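Local coordinates for protein pumilio homolog 23 (Arabidopsis thaliana, PDB 5WZJ) that binds RNA in a sequence-specific manner through its pumilio repeats, recognising 18S rRNA, and probably regulates the translation and stability of target mRNAs, at residues Phe315-Asp320 against Phe325-Leu330; Ile342-Leu347 against Glu377-Glu382; Pro349-Leu354 against Gly361-Leu366. All coordinates share one frame; numbering follows the deposited sequence.

Interaction 1. Residues Phe315-Asp320 against Phe325-Leu330. With nucleotides of chain B.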
loop_
_atom_site.group_PDB
_atom_site.type_symbol
_atom_site.label_atom_id
_atom_site.label_comp_id
_atom_site.label_asym_id
_atom_site.label_seq_id
_atom_site.Cartn_x
_atom_site.Cartn_y
_atom_site.Cartn_z
ATOM N N PHE A 315 -14.987 15.736 11.709
ATOM C CA PHE A 315 -14.179 16.841 11.205
ATOM C C PHE A 315 -12.992 17.108 12.117
ATOM O O PHE A 315 -11.875 17.330 11.633
ATOM C CB PHE A 315 -15.017 18.113 11.027
ATOM C CG PHE A 315 -14.202 19.293 10.566
ATOM C CD1 PHE A 315 -13.641 19.302 9.304
ATOM C CD2 PHE A 315 -13.944 20.354 11.417
ATOM C CE1 PHE A 315 -12.858 20.358 8.878
ATOM C CE2 PHE A 315 -13.164 21.424 10.995
ATOM C CZ PHE A 315 -12.627 21.425 9.718
ATOM N N GLU A 316 -13.205 17.074 13.437
ATOM C CA GLU A 316 -12.090 17.273 14.363
ATOM C C GLU A 316 -10.979 16.261 14.112
ATOM O O GLU A 316 -9.792 16.616 14.114
ATOM C CB GLU A 316 -12.561 17.178 15.815
ATOM C CG GLU A 316 -11.418 17.380 16.810
ATOM C CD GLU A 316 -11.810 17.089 18.252
ATOM O OE1 GLU A 316 -13.025 17.064 18.557
ATOM O OE2 GLU A 316 -10.895 16.877 19.081
ATOM N N LEU A 317 -11.343 14.994 13.883
ATOM C CA LEU A 317 -10.330 13.975 13.626
ATOM C C LEU A 317 -9.695 14.150 12.247
ATOM O O LEU A 317 -8.505 13.851 12.062
ATOM C CB LEU A 317 -10.948 12.580 13.785
ATOM C CG LEU A 317 -11.405 12.244 15.215
ATOM C CD1 LEU A 317 -12.207 10.952 15.258
ATOM C CD2 LEU A 317 -10.225 12.172 16.200
ATOM N N SER A 318 -10.450 14.685 11.287
ATOM C CA SER A 318 -9.934 14.897 9.938
ATOM C C SER A 318 -8.905 16.015 9.861
ATOM O O SER A 318 -8.125 16.050 8.905
ATOM C CB SER A 318 -11.081 15.196 8.977
ATOM O OG SER A 318 -11.946 14.085 8.871
ATOM N N VAL A 319 -8.873 16.938 10.828
ATOM C CA VAL A 319 -7.850 17.979 10.793
ATOM C C VAL A 319 -6.611 17.596 11.580
ATOM O O VAL A 319 -5.619 18.339 11.563
ATOM C CB VAL A 319 -8.391 19.338 11.290
ATOM C CG1 VAL A 319 -9.566 19.772 10.441
ATOM C CG2 VAL A 319 -8.780 19.277 12.758
ATOM N N ASP A 320 -6.619 16.444 12.245
ATOM C CA ASP A 320 -5.443 16.020 12.984
ATOM C C ASP A 320 -4.458 15.292 12.076
ATOM O O ASP A 320 -4.846 14.466 11.240
ATOM C CB ASP A 320 -5.831 15.123 14.153
ATOM C CG ASP A 320 -4.624 14.615 14.897
ATOM O OD1 ASP A 320 -4.016 15.431 15.616
ATOM O OD2 ASP A 320 -4.269 13.423 14.738
ATOM N N PHE A 325 -5.942 9.990 8.892
ATOM C CA PHE A 325 -5.804 8.725 8.174
ATOM C C PHE A 325 -6.751 7.664 8.718
ATOM O O PHE A 325 -7.186 6.785 7.964
ATOM C CB PHE A 325 -4.358 8.246 8.228
ATOM C CG PHE A 325 -3.412 9.134 7.476
ATOM C CD1 PHE A 325 -3.274 9.011 6.097
ATOM C CD2 PHE A 325 -2.683 10.112 8.145
ATOM C CE1 PHE A 325 -2.409 9.830 5.394
ATOM C CE2 PHE A 325 -1.830 10.950 7.450
ATOM C CZ PHE A 325 -1.679 10.801 6.070
ATOM N N VAL A 326 -7.095 7.735 10.012
ATOM C CA VAL A 326 -8.144 6.870 10.539
ATOM C C VAL A 326 -9.480 7.207 9.894
ATOM O O VAL A 326 -10.263 6.312 9.548
ATOM C CB VAL A 326 -8.231 6.980 12.073
ATOM C CG1 VAL A 326 -9.272 5.994 12.607
ATOM C CG2 VAL A 326 -6.872 6.707 12.718
ATOM N N ILE A 327 -9.768 8.498 9.731
ATOM C CA ILE A 327 -11.018 8.884 9.085
ATOM C C ILE A 327 -11.036 8.385 7.643
ATOM O O ILE A 327 -12.068 7.917 7.145
ATOM C CB ILE A 327 -11.216 10.409 9.182
ATOM C CG1 ILE A 327 -11.305 10.835 10.648
ATOM C CG2 ILE A 327 -12.483 10.844 8.433
ATOM C CD1 ILE A 327 -12.347 10.015 11.465
ATOM N N GLN A 328 -9.887 8.438 6.963
ATOM C CA GLN A 328 -9.821 7.910 5.604
ATOM C C GLN A 328 -10.173 6.429 5.569
ATOM O O GLN A 328 -10.926 5.980 4.694
ATOM C CB GLN A 328 -8.433 8.137 5.018
ATOM C CG GLN A 328 -8.135 9.583 4.617
ATOM C CD GLN A 328 -6.756 9.703 3.998
ATOM O OE1 GLN A 328 -6.328 8.822 3.247
ATOM N NE2 GLN A 328 -6.039 10.780 4.327
ATOM N N ALA A 329 -9.629 5.652 6.512
ATOM C CA ALA A 329 -9.983 4.236 6.600
ATOM C C ALA A 329 -11.455 4.062 6.952
ATOM O O ALA A 329 -12.140 3.207 6.379
ATOM C CB ALA A 329 -9.089 3.531 7.632
ATOM N N LEU A 330 -11.963 4.858 7.893
ATOM C CA LEU A 330 -13.378 4.755 8.252
ATOM C C LEU A 330 -14.273 5.025 7.046
ATOM O O LEU A 330 -15.202 4.261 6.759
ATOM C CB LEU A 330 -13.708 5.732 9.375
ATOM C CG LEU A 330 -15.174 5.753 9.830
ATOM C CD1 LEU A 330 -15.466 4.640 10.835
ATOM C CD2 LEU A 330 -15.472 7.088 10.451
ATOM P P G B 7 4.183 14.170 6.786
ATOM O OP1 G B 7 5.035 15.288 7.254
ATOM O OP2 G B 7 4.614 13.161 5.793
ATOM O "O5'" G B 7 3.790 13.280 8.050
ATOM C "C5'" G B 7 3.409 13.884 9.272
ATOM C "C4'" G B 7 2.994 12.847 10.286
ATOM O "O4'" G B 7 1.664 12.346 9.990
ATOM C "C3'" G B 7 3.843 11.590 10.335
ATOM O "O3'" G B 7 5.075 11.789 11.002
ATOM C "C2'" G B 7 2.908 10.602 11.024
ATOM O "O2'" G B 7 2.881 10.841 12.421
ATOM C "C1'" G B 7 1.550 11.010 10.435
ATOM N N9 G B 7 1.197 10.151 9.295
ATOM C C8 G B 7 1.709 10.204 8.019
ATOM N N7 G B 7 1.224 9.272 7.252
ATOM C C5 G B 7 0.356 8.555 8.064
ATOM C C6 G B 7 -0.457 7.427 7.784
ATOM O O6 G B 7 -0.567 6.824 6.716
ATOM N N1 G B 7 -1.198 7.013 8.886
ATOM C C2 G B 7 -1.136 7.614 10.118
ATOM N N2 G B 7 -1.908 7.077 11.073
ATOM N N3 G B 7 -0.376 8.666 10.395
ATOM C C4 G B 7 0.337 9.081 9.333
ATOM P P U B 5 2.526 8.671 -1.353
ATOM O OP1 U B 5 3.643 9.570 -1.726
ATOM O OP2 U B 5 2.692 7.582 -0.357
ATOM O "O5'" U B 5 1.297 9.567 -0.879
ATOM C "C5'" U B 5 0.849 10.656 -1.675
ATOM C "C4'" U B 5 0.042 11.634 -0.859
ATOM O "O4'" U B 5 -1.212 11.009 -0.474
ATOM C "C3'" U B 5 0.706 12.085 0.437
ATOM O "O3'" U B 5 0.280 13.408 0.721
ATOM C "C2'" U B 5 0.104 11.132 1.468
ATOM O "O2'" U B 5 0.124 11.614 2.794
ATOM C "C1'" U B 5 -1.320 10.981 0.940
ATOM N N1 U B 5 -1.979 9.720 1.305
ATOM C C2 U B 5 -3.214 9.817 1.916
ATOM O O2 U B 5 -3.732 10.884 2.175
ATOM N N3 U B 5 -3.814 8.624 2.228
ATOM C C4 U B 5 -3.309 7.367 1.984
ATOM O O4 U B 5 -3.979 6.397 2.325
ATOM C C5 U B 5 -2.032 7.339 1.338
ATOM C C6 U B 5 -1.421 8.492 1.018
ATOM P P U B 6 1.300 14.641 0.676
ATOM O OP1 U B 6 0.481 15.841 0.378
ATOM O OP2 U B 6 2.458 14.308 -0.174
ATOM O "O5'" U B 6 1.829 14.713 2.175
ATOM C "C5'" U B 6 2.162 15.940 2.808
ATOM C "C4'" U B 6 1.880 15.863 4.288
ATOM O "O4'" U B 6 0.443 15.941 4.492
ATOM C "C3'" U B 6 2.339 14.562 4.958
ATOM O "O3'" U B 6 2.796 14.823 6.287
ATOM C "C2'" U B 6 1.058 13.726 5.000
ATOM O "O2'" U B 6 1.025 12.761 6.030
ATOM C "C1'" U B 6 -0.007 14.801 5.208
ATOM N N1 U B 6 -1.348 14.453 4.706
ATOM C C2 U B 6 -2.349 14.215 5.636
ATOM O O2 U B 6 -2.154 14.264 6.844
ATOM N N3 U B 6 -3.581 13.913 5.104
ATOM C C4 U B 6 -3.914 13.843 3.764
ATOM O O4 U B 6 -5.073 13.569 3.430
ATOM C C5 U B 6 -2.826 14.108 2.867
ATOM C C6 U B 6 -1.609 14.391 3.352
#
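Gln328 OE1 accepts a hydrogen bond from N3 of U5 of chain B, the two atoms 2.7 Å apart and the N-H pointing almost straight at the oxygen (172°). Gln328 NE2 donates to O2 of U5 of chain B over 3.2 Å on a more bent line, so one amide matches a donor and an acceptor of the same base. A glutamine suits this role because its chain, extended beyond CG (chi2 -178°), carries the amide to the base edge, whose donor and acceptor set which way round it sits; NE2 has a further, weak bond to Asn324 OD1. Phe325 contributes its aromatic face, with C6 of G7 of chain B lying 3.4 Å above the centre of the ring. Behind these RNA-facing residues, Ile327 points at helix 314-318. Ile327 CG1 meets Leu317 CB at 3.6 Å, the two branched side chains crossing at about a right angle, and Phe310 touches both. Ser318 OG, beside its own backbone N (chi1 -64°), bonds to Leu314 O, so the hydroxyl is satisfied within its helix while it packs against Ile327 CG2; a serine is small enough to let the isoleucine this close. Asparagine and glutamine four residues apart, with an aromatic residue just after the asparagine, are the classic uracil-reading combination of a pumilio repeat, here Pumilio 6.

Interaction 2. Residues Ile342-Leu347 against Glu377-Glu382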
loop_
_atom_site.group_PDB
_atom_site.type_symbol
_atom_site.label_atom_id
_atom_site.label_comp_id
_atom_site.label_asym_id
_atom_site.label_seq_id
_atom_site.Cartn_x
_atom_site.Cartn_y
_atom_site.Cartn_z
ATOM N N ILE A 342 -24.398 10.588 7.076
ATOM C CA ILE A 342 -23.776 11.168 8.265
ATOM C C ILE A 342 -22.398 11.718 7.922
ATOM O O ILE A 342 -22.032 12.824 8.338
ATOM C CB ILE A 342 -23.720 10.130 9.401
ATOM C CG1 ILE A 342 -25.123 9.911 9.967
ATOM C CG2 ILE A 342 -22.771 10.579 10.489
ATOM C CD1 ILE A 342 -25.287 8.612 10.719
ATOM N N MET A 343 -21.625 10.977 7.129
ATOM C CA MET A 343 -20.298 11.463 6.773
ATOM C C MET A 343 -20.388 12.722 5.917
ATOM O O MET A 343 -19.587 13.648 6.081
ATOM C CB MET A 343 -19.510 10.367 6.058
ATOM C CG MET A 343 -19.216 9.148 6.950
ATOM S SD MET A 343 -18.149 7.965 6.123
ATOM C CE MET A 343 -19.126 7.564 4.670
ATOM N N TRP A 344 -21.358 12.783 5.006
ATOM C CA TRP A 344 -21.461 13.964 4.155
ATOM C C TRP A 344 -21.836 15.195 4.970
ATOM O O TRP A 344 -21.273 16.275 4.763
ATOM C CB TRP A 344 -22.473 13.722 3.033
ATOM C CG TRP A 344 -22.483 14.804 2.002
ATOM C CD1 TRP A 344 -21.624 14.950 0.948
ATOM C CD2 TRP A 344 -23.403 15.890 1.923
ATOM N NE1 TRP A 344 -21.955 16.071 0.216
ATOM C CE2 TRP A 344 -23.044 16.666 0.800
ATOM C CE3 TRP A 344 -24.494 16.286 2.698
ATOM C CZ2 TRP A 344 -23.739 17.811 0.437
ATOM C CZ3 TRP A 344 -25.182 17.416 2.337
ATOM C CH2 TRP A 344 -24.805 18.171 1.215
ATOM N N GLU A 345 -22.755 15.047 5.923
ATOM C CA GLU A 345 -23.167 16.189 6.734
ATOM C C GLU A 345 -22.015 16.732 7.577
ATOM O O GLU A 345 -21.866 17.952 7.721
ATOM C CB GLU A 345 -24.343 15.803 7.629
ATOM C CG GLU A 345 -25.657 15.629 6.885
ATOM C CD GLU A 345 -26.749 15.030 7.762
ATOM O OE1 GLU A 345 -26.585 15.022 9.004
ATOM O OE2 GLU A 345 -27.767 14.557 7.207
ATOM N N GLU A 346 -21.189 15.849 8.148
ATOM C CA GLU A 346 -20.140 16.336 9.039
ATOM C C GLU A 346 -18.967 16.938 8.275
ATOM O O GLU A 346 -18.292 17.833 8.799
ATOM C CB GLU A 346 -19.640 15.212 9.960
ATOM C CG GLU A 346 -20.681 14.641 10.941
ATOM C CD GLU A 346 -20.042 13.812 12.070
ATOM O OE1 GLU A 346 -18.950 14.197 12.541
ATOM O OE2 GLU A 346 -20.620 12.775 12.486
ATOM N N LEU A 347 -18.699 16.467 7.058
ATOM C CA LEU A 347 -17.449 16.774 6.359
ATOM C C LEU A 347 -17.607 17.612 5.096
ATOM O O LEU A 347 -16.724 18.425 4.788
ATOM C CB LEU A 347 -16.727 15.470 5.984
ATOM C CG LEU A 347 -16.262 14.594 7.146
ATOM C CD1 LEU A 347 -15.766 13.251 6.628
ATOM C CD2 LEU A 347 -15.183 15.312 7.939
ATOM N N GLU A 377 -23.465 11.037 -4.741
ATOM C CA GLU A 377 -22.452 11.204 -5.782
ATOM C C GLU A 377 -22.425 12.641 -6.291
ATOM O O GLU A 377 -21.378 13.301 -6.289
ATOM C CB GLU A 377 -22.720 10.241 -6.937
ATOM C CG GLU A 377 -22.806 8.784 -6.557
ATOM C CD GLU A 377 -24.227 8.270 -6.616
ATOM O OE1 GLU A 377 -25.126 8.913 -6.026
ATOM O OE2 GLU A 377 -24.448 7.229 -7.269
ATOM N N ASN A 378 -23.578 13.141 -6.736
ATOM C CA ASN A 378 -23.630 14.499 -7.261
ATOM C C ASN A 378 -23.287 15.510 -6.180
ATOM O O ASN A 378 -22.564 16.482 -6.434
ATOM C CB ASN A 378 -25.011 14.783 -7.858
ATOM C CG ASN A 378 -25.019 16.012 -8.741
ATOM O OD1 ASN A 378 -24.354 16.049 -9.779
ATOM N ND2 ASN A 378 -25.776 17.025 -8.341
ATOM N N LYS A 379 -23.777 15.287 -4.955
ATOM C CA LYS A 379 -23.469 16.207 -3.862
ATOM C C LYS A 379 -21.967 16.272 -3.585
ATOM O O LYS A 379 -21.431 17.342 -3.277
ATOM C CB LYS A 379 -24.230 15.793 -2.598
ATOM C CG LYS A 379 -25.692 16.234 -2.571
ATOM C CD LYS A 379 -26.405 15.588 -1.389
ATOM C CE LYS A 379 -27.910 15.804 -1.434
ATOM N NZ LYS A 379 -28.280 17.129 -0.887
ATOM N N CYS A 380 -21.274 15.130 -3.662
ATOM C CA CYS A 380 -19.831 15.132 -3.434
ATOM C C CYS A 380 -19.089 15.869 -4.546
ATOM O O CYS A 380 -18.185 16.671 -4.278
ATOM C CB CYS A 380 -19.318 13.698 -3.310
ATOM S SG CYS A 380 -19.711 12.967 -1.688
ATOM N N CYS A 381 -19.440 15.591 -5.799
ATOM C CA CYS A 381 -18.780 16.265 -6.919
ATOM C C CYS A 381 -18.996 17.775 -6.861
ATOM O O CYS A 381 -18.059 18.554 -7.084
ATOM C CB CYS A 381 -19.298 15.709 -8.241
ATOM S SG CYS A 381 -18.925 13.961 -8.543
ATOM N N GLU A 382 -20.220 18.208 -6.546
ATOM C CA GLU A 382 -20.499 19.644 -6.504
ATOM C C GLU A 382 -19.842 20.298 -5.304
ATOM O O GLU A 382 -19.371 21.435 -5.400
ATOM C CB GLU A 382 -22.009 19.907 -6.492
ATOM C CG GLU A 382 -22.682 19.636 -7.844
ATOM C CD GLU A 382 -22.102 20.490 -8.967
ATOM O OE1 GLU A 382 -21.735 21.663 -8.691
ATOM O OE2 GLU A 382 -22.000 19.978 -10.111
#
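Helices 337-347 and 377-388 come nearest at Trp344 and Cys380, whose CA atoms are 7.8 Å apart, a spacing wide enough for a large side chain to fill. Trp344 does so. Its CG stands opposite the backbone N (chi1 -171°), which swings the indole across to the second helix. There Lys379 lays its aliphatic chain over one face in a CH-pi contact: Lys379 CD is 4.0 Å from the centroid of the six-membered ring of Trp344 and 14° off its normal. Closer to the backbone, Lys379 CB approaches Trp344 NE1 to 3.6 Å. Lysine fits this margin because its methylenes can cover the ring, while the bend at chi4 brings NZ only to the neighbourhood of Trp344 CH2. On the buried side Cys380 SG reaches Trp344 CD1 at 3.8 Å, a sulfur-aromatic contact that approaches the ring obliquely. The price of this packing is paid by Trp344 NE1, which is buried and has no partner in the model. His376, just ahead of the second helix, also meets the indole. An alanine in place of Trp344 is likely to leave a gap between the helices, with the Lys379 chain deprived of its aromatic support and Cys380 SG of its neighbour. Set back about 11 Å at nearest atoms from the RNA, this is helix-helix packing of the all-helical pumilio superhelix, joining the end of Pumilio 6 to helix 377-388.

Interaction 3. Residues Pro349-Leu354 against Gly361-Leu366. With nucleotides of chain B.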
loop_
_atom_site.group_PDB
_atom_site.type_symbol
_atom_site.label_atom_id
_atom_site.label_comp_id
_atom_site.label_asym_id
_atom_site.label_seq_id
_atom_site.Cartn_x
_atom_site.Cartn_y
_atom_site.Cartn_z
ATOM N N PRO A 349 -19.533 20.234 4.169
ATOM C CA PRO A 349 -19.428 21.691 4.365
ATOM C C PRO A 349 -18.008 22.185 4.607
ATOM O O PRO A 349 -17.744 23.385 4.497
ATOM C CB PRO A 349 -20.290 21.946 5.609
ATOM C CG PRO A 349 -21.218 20.796 5.679
ATOM C CD PRO A 349 -20.497 19.625 5.108
ATOM N N ARG A 350 -17.089 21.279 4.956
ATOM C CA ARG A 350 -15.723 21.651 5.311
ATOM C C ARG A 350 -14.699 21.129 4.314
ATOM O O ARG A 350 -13.517 21.011 4.658
ATOM C CB ARG A 350 -15.386 21.145 6.713
ATOM C CG ARG A 350 -16.444 21.441 7.750
ATOM C CD ARG A 350 -16.497 22.923 8.064
ATOM N NE ARG A 350 -15.829 23.243 9.321
ATOM C CZ ARG A 350 -16.299 22.915 10.524
ATOM N NH1 ARG A 350 -17.435 22.232 10.643
ATOM N NH2 ARG A 350 -15.628 23.264 11.612
ATOM N N PHE A 351 -15.132 20.793 3.094
ATOM C CA PHE A 351 -14.192 20.376 2.057
ATOM C C PHE A 351 -13.103 21.418 1.863
ATOM O O PHE A 351 -11.928 21.079 1.685
ATOM C CB PHE A 351 -14.920 20.151 0.731
ATOM C CG PHE A 351 -15.382 18.739 0.502
ATOM C CD1 PHE A 351 -15.373 17.803 1.523
ATOM C CD2 PHE A 351 -15.813 18.347 -0.758
ATOM C CE1 PHE A 351 -15.803 16.510 1.292
ATOM C CE2 PHE A 351 -16.244 17.056 -0.994
ATOM C CZ PHE A 351 -16.243 16.136 0.034
ATOM N N LYS A 352 -13.481 22.698 1.886
ATOM C CA LYS A 352 -12.502 23.754 1.658
ATOM C C LYS A 352 -11.448 23.755 2.756
ATOM O O LYS A 352 -10.244 23.778 2.475
ATOM C CB LYS A 352 -13.202 25.114 1.586
ATOM C CG LYS A 352 -12.283 26.276 1.201
ATOM C CD LYS A 352 -12.995 27.630 1.352
ATOM C CE LYS A 352 -12.396 28.693 0.438
ATOM N NZ LYS A 352 -10.905 28.678 0.438
ATOM N N ASP A 353 -11.891 23.742 4.017
ATOM C CA ASP A 353 -10.976 23.632 5.151
ATOM C C ASP A 353 -10.021 22.462 4.971
ATOM O O ASP A 353 -8.803 22.604 5.123
ATOM C CB ASP A 353 -11.765 23.452 6.445
ATOM C CG ASP A 353 -12.858 24.484 6.616
ATOM O OD1 ASP A 353 -13.909 24.372 5.947
ATOM O OD2 ASP A 353 -12.668 25.395 7.437
ATOM N N LEU A 354 -10.569 21.291 4.643
ATOM C CA LEU A 354 -9.739 20.098 4.524
ATOM C C LEU A 354 -8.675 20.273 3.447
ATOM O O LEU A 354 -7.506 19.932 3.661
ATOM C CB LEU A 354 -10.619 18.881 4.238
ATOM C CG LEU A 354 -11.536 18.431 5.386
ATOM C CD1 LEU A 354 -12.498 17.339 4.930
ATOM C CD2 LEU A 354 -10.718 17.941 6.567
ATOM N N GLY A 361 -6.693 13.712 1.230
ATOM C CA GLY A 361 -7.030 12.297 1.227
ATOM C C GLY A 361 -8.375 12.006 1.868
ATOM O O GLY A 361 -9.061 11.053 1.482
ATOM N N VAL A 362 -8.777 12.817 2.848
ATOM C CA VAL A 362 -10.112 12.659 3.426
ATOM C C VAL A 362 -11.166 12.941 2.366
ATOM O O VAL A 362 -12.136 12.192 2.208
ATOM C CB VAL A 362 -10.293 13.581 4.648
ATOM C CG1 VAL A 362 -11.717 13.452 5.202
ATOM C CG2 VAL A 362 -9.255 13.272 5.725
ATOM N N VAL A 363 -10.985 14.038 1.624
ATOM C CA VAL A 363 -11.912 14.392 0.552
ATOM C C VAL A 363 -11.945 13.294 -0.501
ATOM O O VAL A 363 -13.018 12.847 -0.922
ATOM C CB VAL A 363 -11.522 15.753 -0.060
ATOM C CG1 VAL A 363 -12.429 16.085 -1.236
ATOM C CG2 VAL A 363 -11.614 16.844 0.991
ATOM N N ALA A 364 -10.765 12.842 -0.939
ATOM C CA ALA A 364 -10.687 11.762 -1.921
ATOM C C ALA A 364 -11.423 10.515 -1.447
ATOM O O ALA A 364 -12.119 9.860 -2.227
ATOM C CB ALA A 364 -9.217 11.422 -2.203
ATOM N N SER A 365 -11.268 10.157 -0.171
ATOM C CA SER A 365 -11.927 8.952 0.317
ATOM C C SER A 365 -13.440 9.099 0.276
ATOM O O SER A 365 -14.148 8.157 -0.092
ATOM C CB SER A 365 -11.459 8.626 1.742
ATOM O OG SER A 365 -10.062 8.373 1.767
ATOM N N LEU A 366 -13.959 10.260 0.679
ATOM C CA LEU A 366 -15.410 10.431 0.709
ATOM C C LEU A 366 -15.992 10.395 -0.698
ATOM O O LEU A 366 -17.011 9.733 -0.945
ATOM C CB LEU A 366 -15.771 11.738 1.416
ATOM C CG LEU A 366 -17.248 11.904 1.757
ATOM C CD1 LEU A 366 -17.714 10.793 2.696
ATOM C CD2 LEU A 366 -17.531 13.284 2.366
ATOM P P U B 6 1.300 14.641 0.676
ATOM O OP1 U B 6 0.481 15.841 0.378
ATOM O OP2 U B 6 2.458 14.308 -0.174
ATOM O "O5'" U B 6 1.829 14.713 2.175
ATOM C "C5'" U B 6 2.162 15.940 2.808
ATOM C "C4'" U B 6 1.880 15.863 4.288
ATOM O "O4'" U B 6 0.443 15.941 4.492
ATOM C "C3'" U B 6 2.339 14.562 4.958
ATOM O "O3'" U B 6 2.796 14.823 6.287
ATOM C "C2'" U B 6 1.058 13.726 5.000
ATOM O "O2'" U B 6 1.025 12.761 6.030
ATOM C "C1'" U B 6 -0.007 14.801 5.208
ATOM N N1 U B 6 -1.348 14.453 4.706
ATOM C C2 U B 6 -2.349 14.215 5.636
ATOM O O2 U B 6 -2.154 14.264 6.844
ATOM N N3 U B 6 -3.581 13.913 5.104
ATOM C C4 U B 6 -3.914 13.843 3.764
ATOM O O4 U B 6 -5.073 13.569 3.430
ATOM C C5 U B 6 -2.826 14.108 2.867
ATOM C C6 U B 6 -1.609 14.391 3.352
#
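Phe351 and Val363 form the tight part of this contact. The CG1 methyl of Val363 sits over the middle of the Phe351 ring, 3.9 Å from its centroid and only 10° off the normal, a well-centred CH-pi contact. The second methyl, Val363 CG2, lies 3.9 Å from Phe351 CD1 and also touches Leu354, so a beta-branched residue serves two neighbours at once. Val363 CG1 stands opposite the backbone N (chi1 176°), the rotation that turns both methyls to helix 351-356. Leu366 approaches the ring differently, Leu366 CD2 lying near the ring plane, 3.8 Å from Phe351 CE1. Ala383 and Ala387 of helix 377-388 also pack on this phenylalanine. The setting is the right-handed superhelix of pumilio repeats, where the short helix 351-356 packs against the longer helix 360-373. That longer helix meets RNA at its start: Gly361 N donates to O4 of U6 of chain B at 2.7 Å, though the bond is bent (135°). Glycine suits the spot, since a CB would collide with that oxygen. Gly361 O is gripped twice, by Ser365 N and Ser365 OG from opposite faces of its plane. Packing is thinner where Leu354 CD1 meets Val362 CG1 at 4.0 Å. On the solvent side Pro349 is exposed, the CB of Lys352 is directed away from residues 361-366, and Lys352 NZ forms a salt bridge with Glu356.

The three contacts follow the chain through one part of the pumilio superhelix. Interaction 1 closes first, within Pumilio 6, on helices 314-318 and 323-332. Helices 337-347, 351-356, 360-373 and 377-388 follow: the outer two form interaction 2, the inner two interaction 3. The centre of interaction 1 is about 15 Å from that of interaction 2 and about 10 Å from that of interaction 3; interactions 2 and 3 have centres about 9 Å apart. Leu347 packs on Ser318 and Met343 on Leu366, and Arg350 makes a cation-pi contact with Phe315, so side chains of each contact touch the next. Interaction 1 meets U5 to G7 of chain B and interaction 3 meets U6 of chain B; interaction 2 stands farther back.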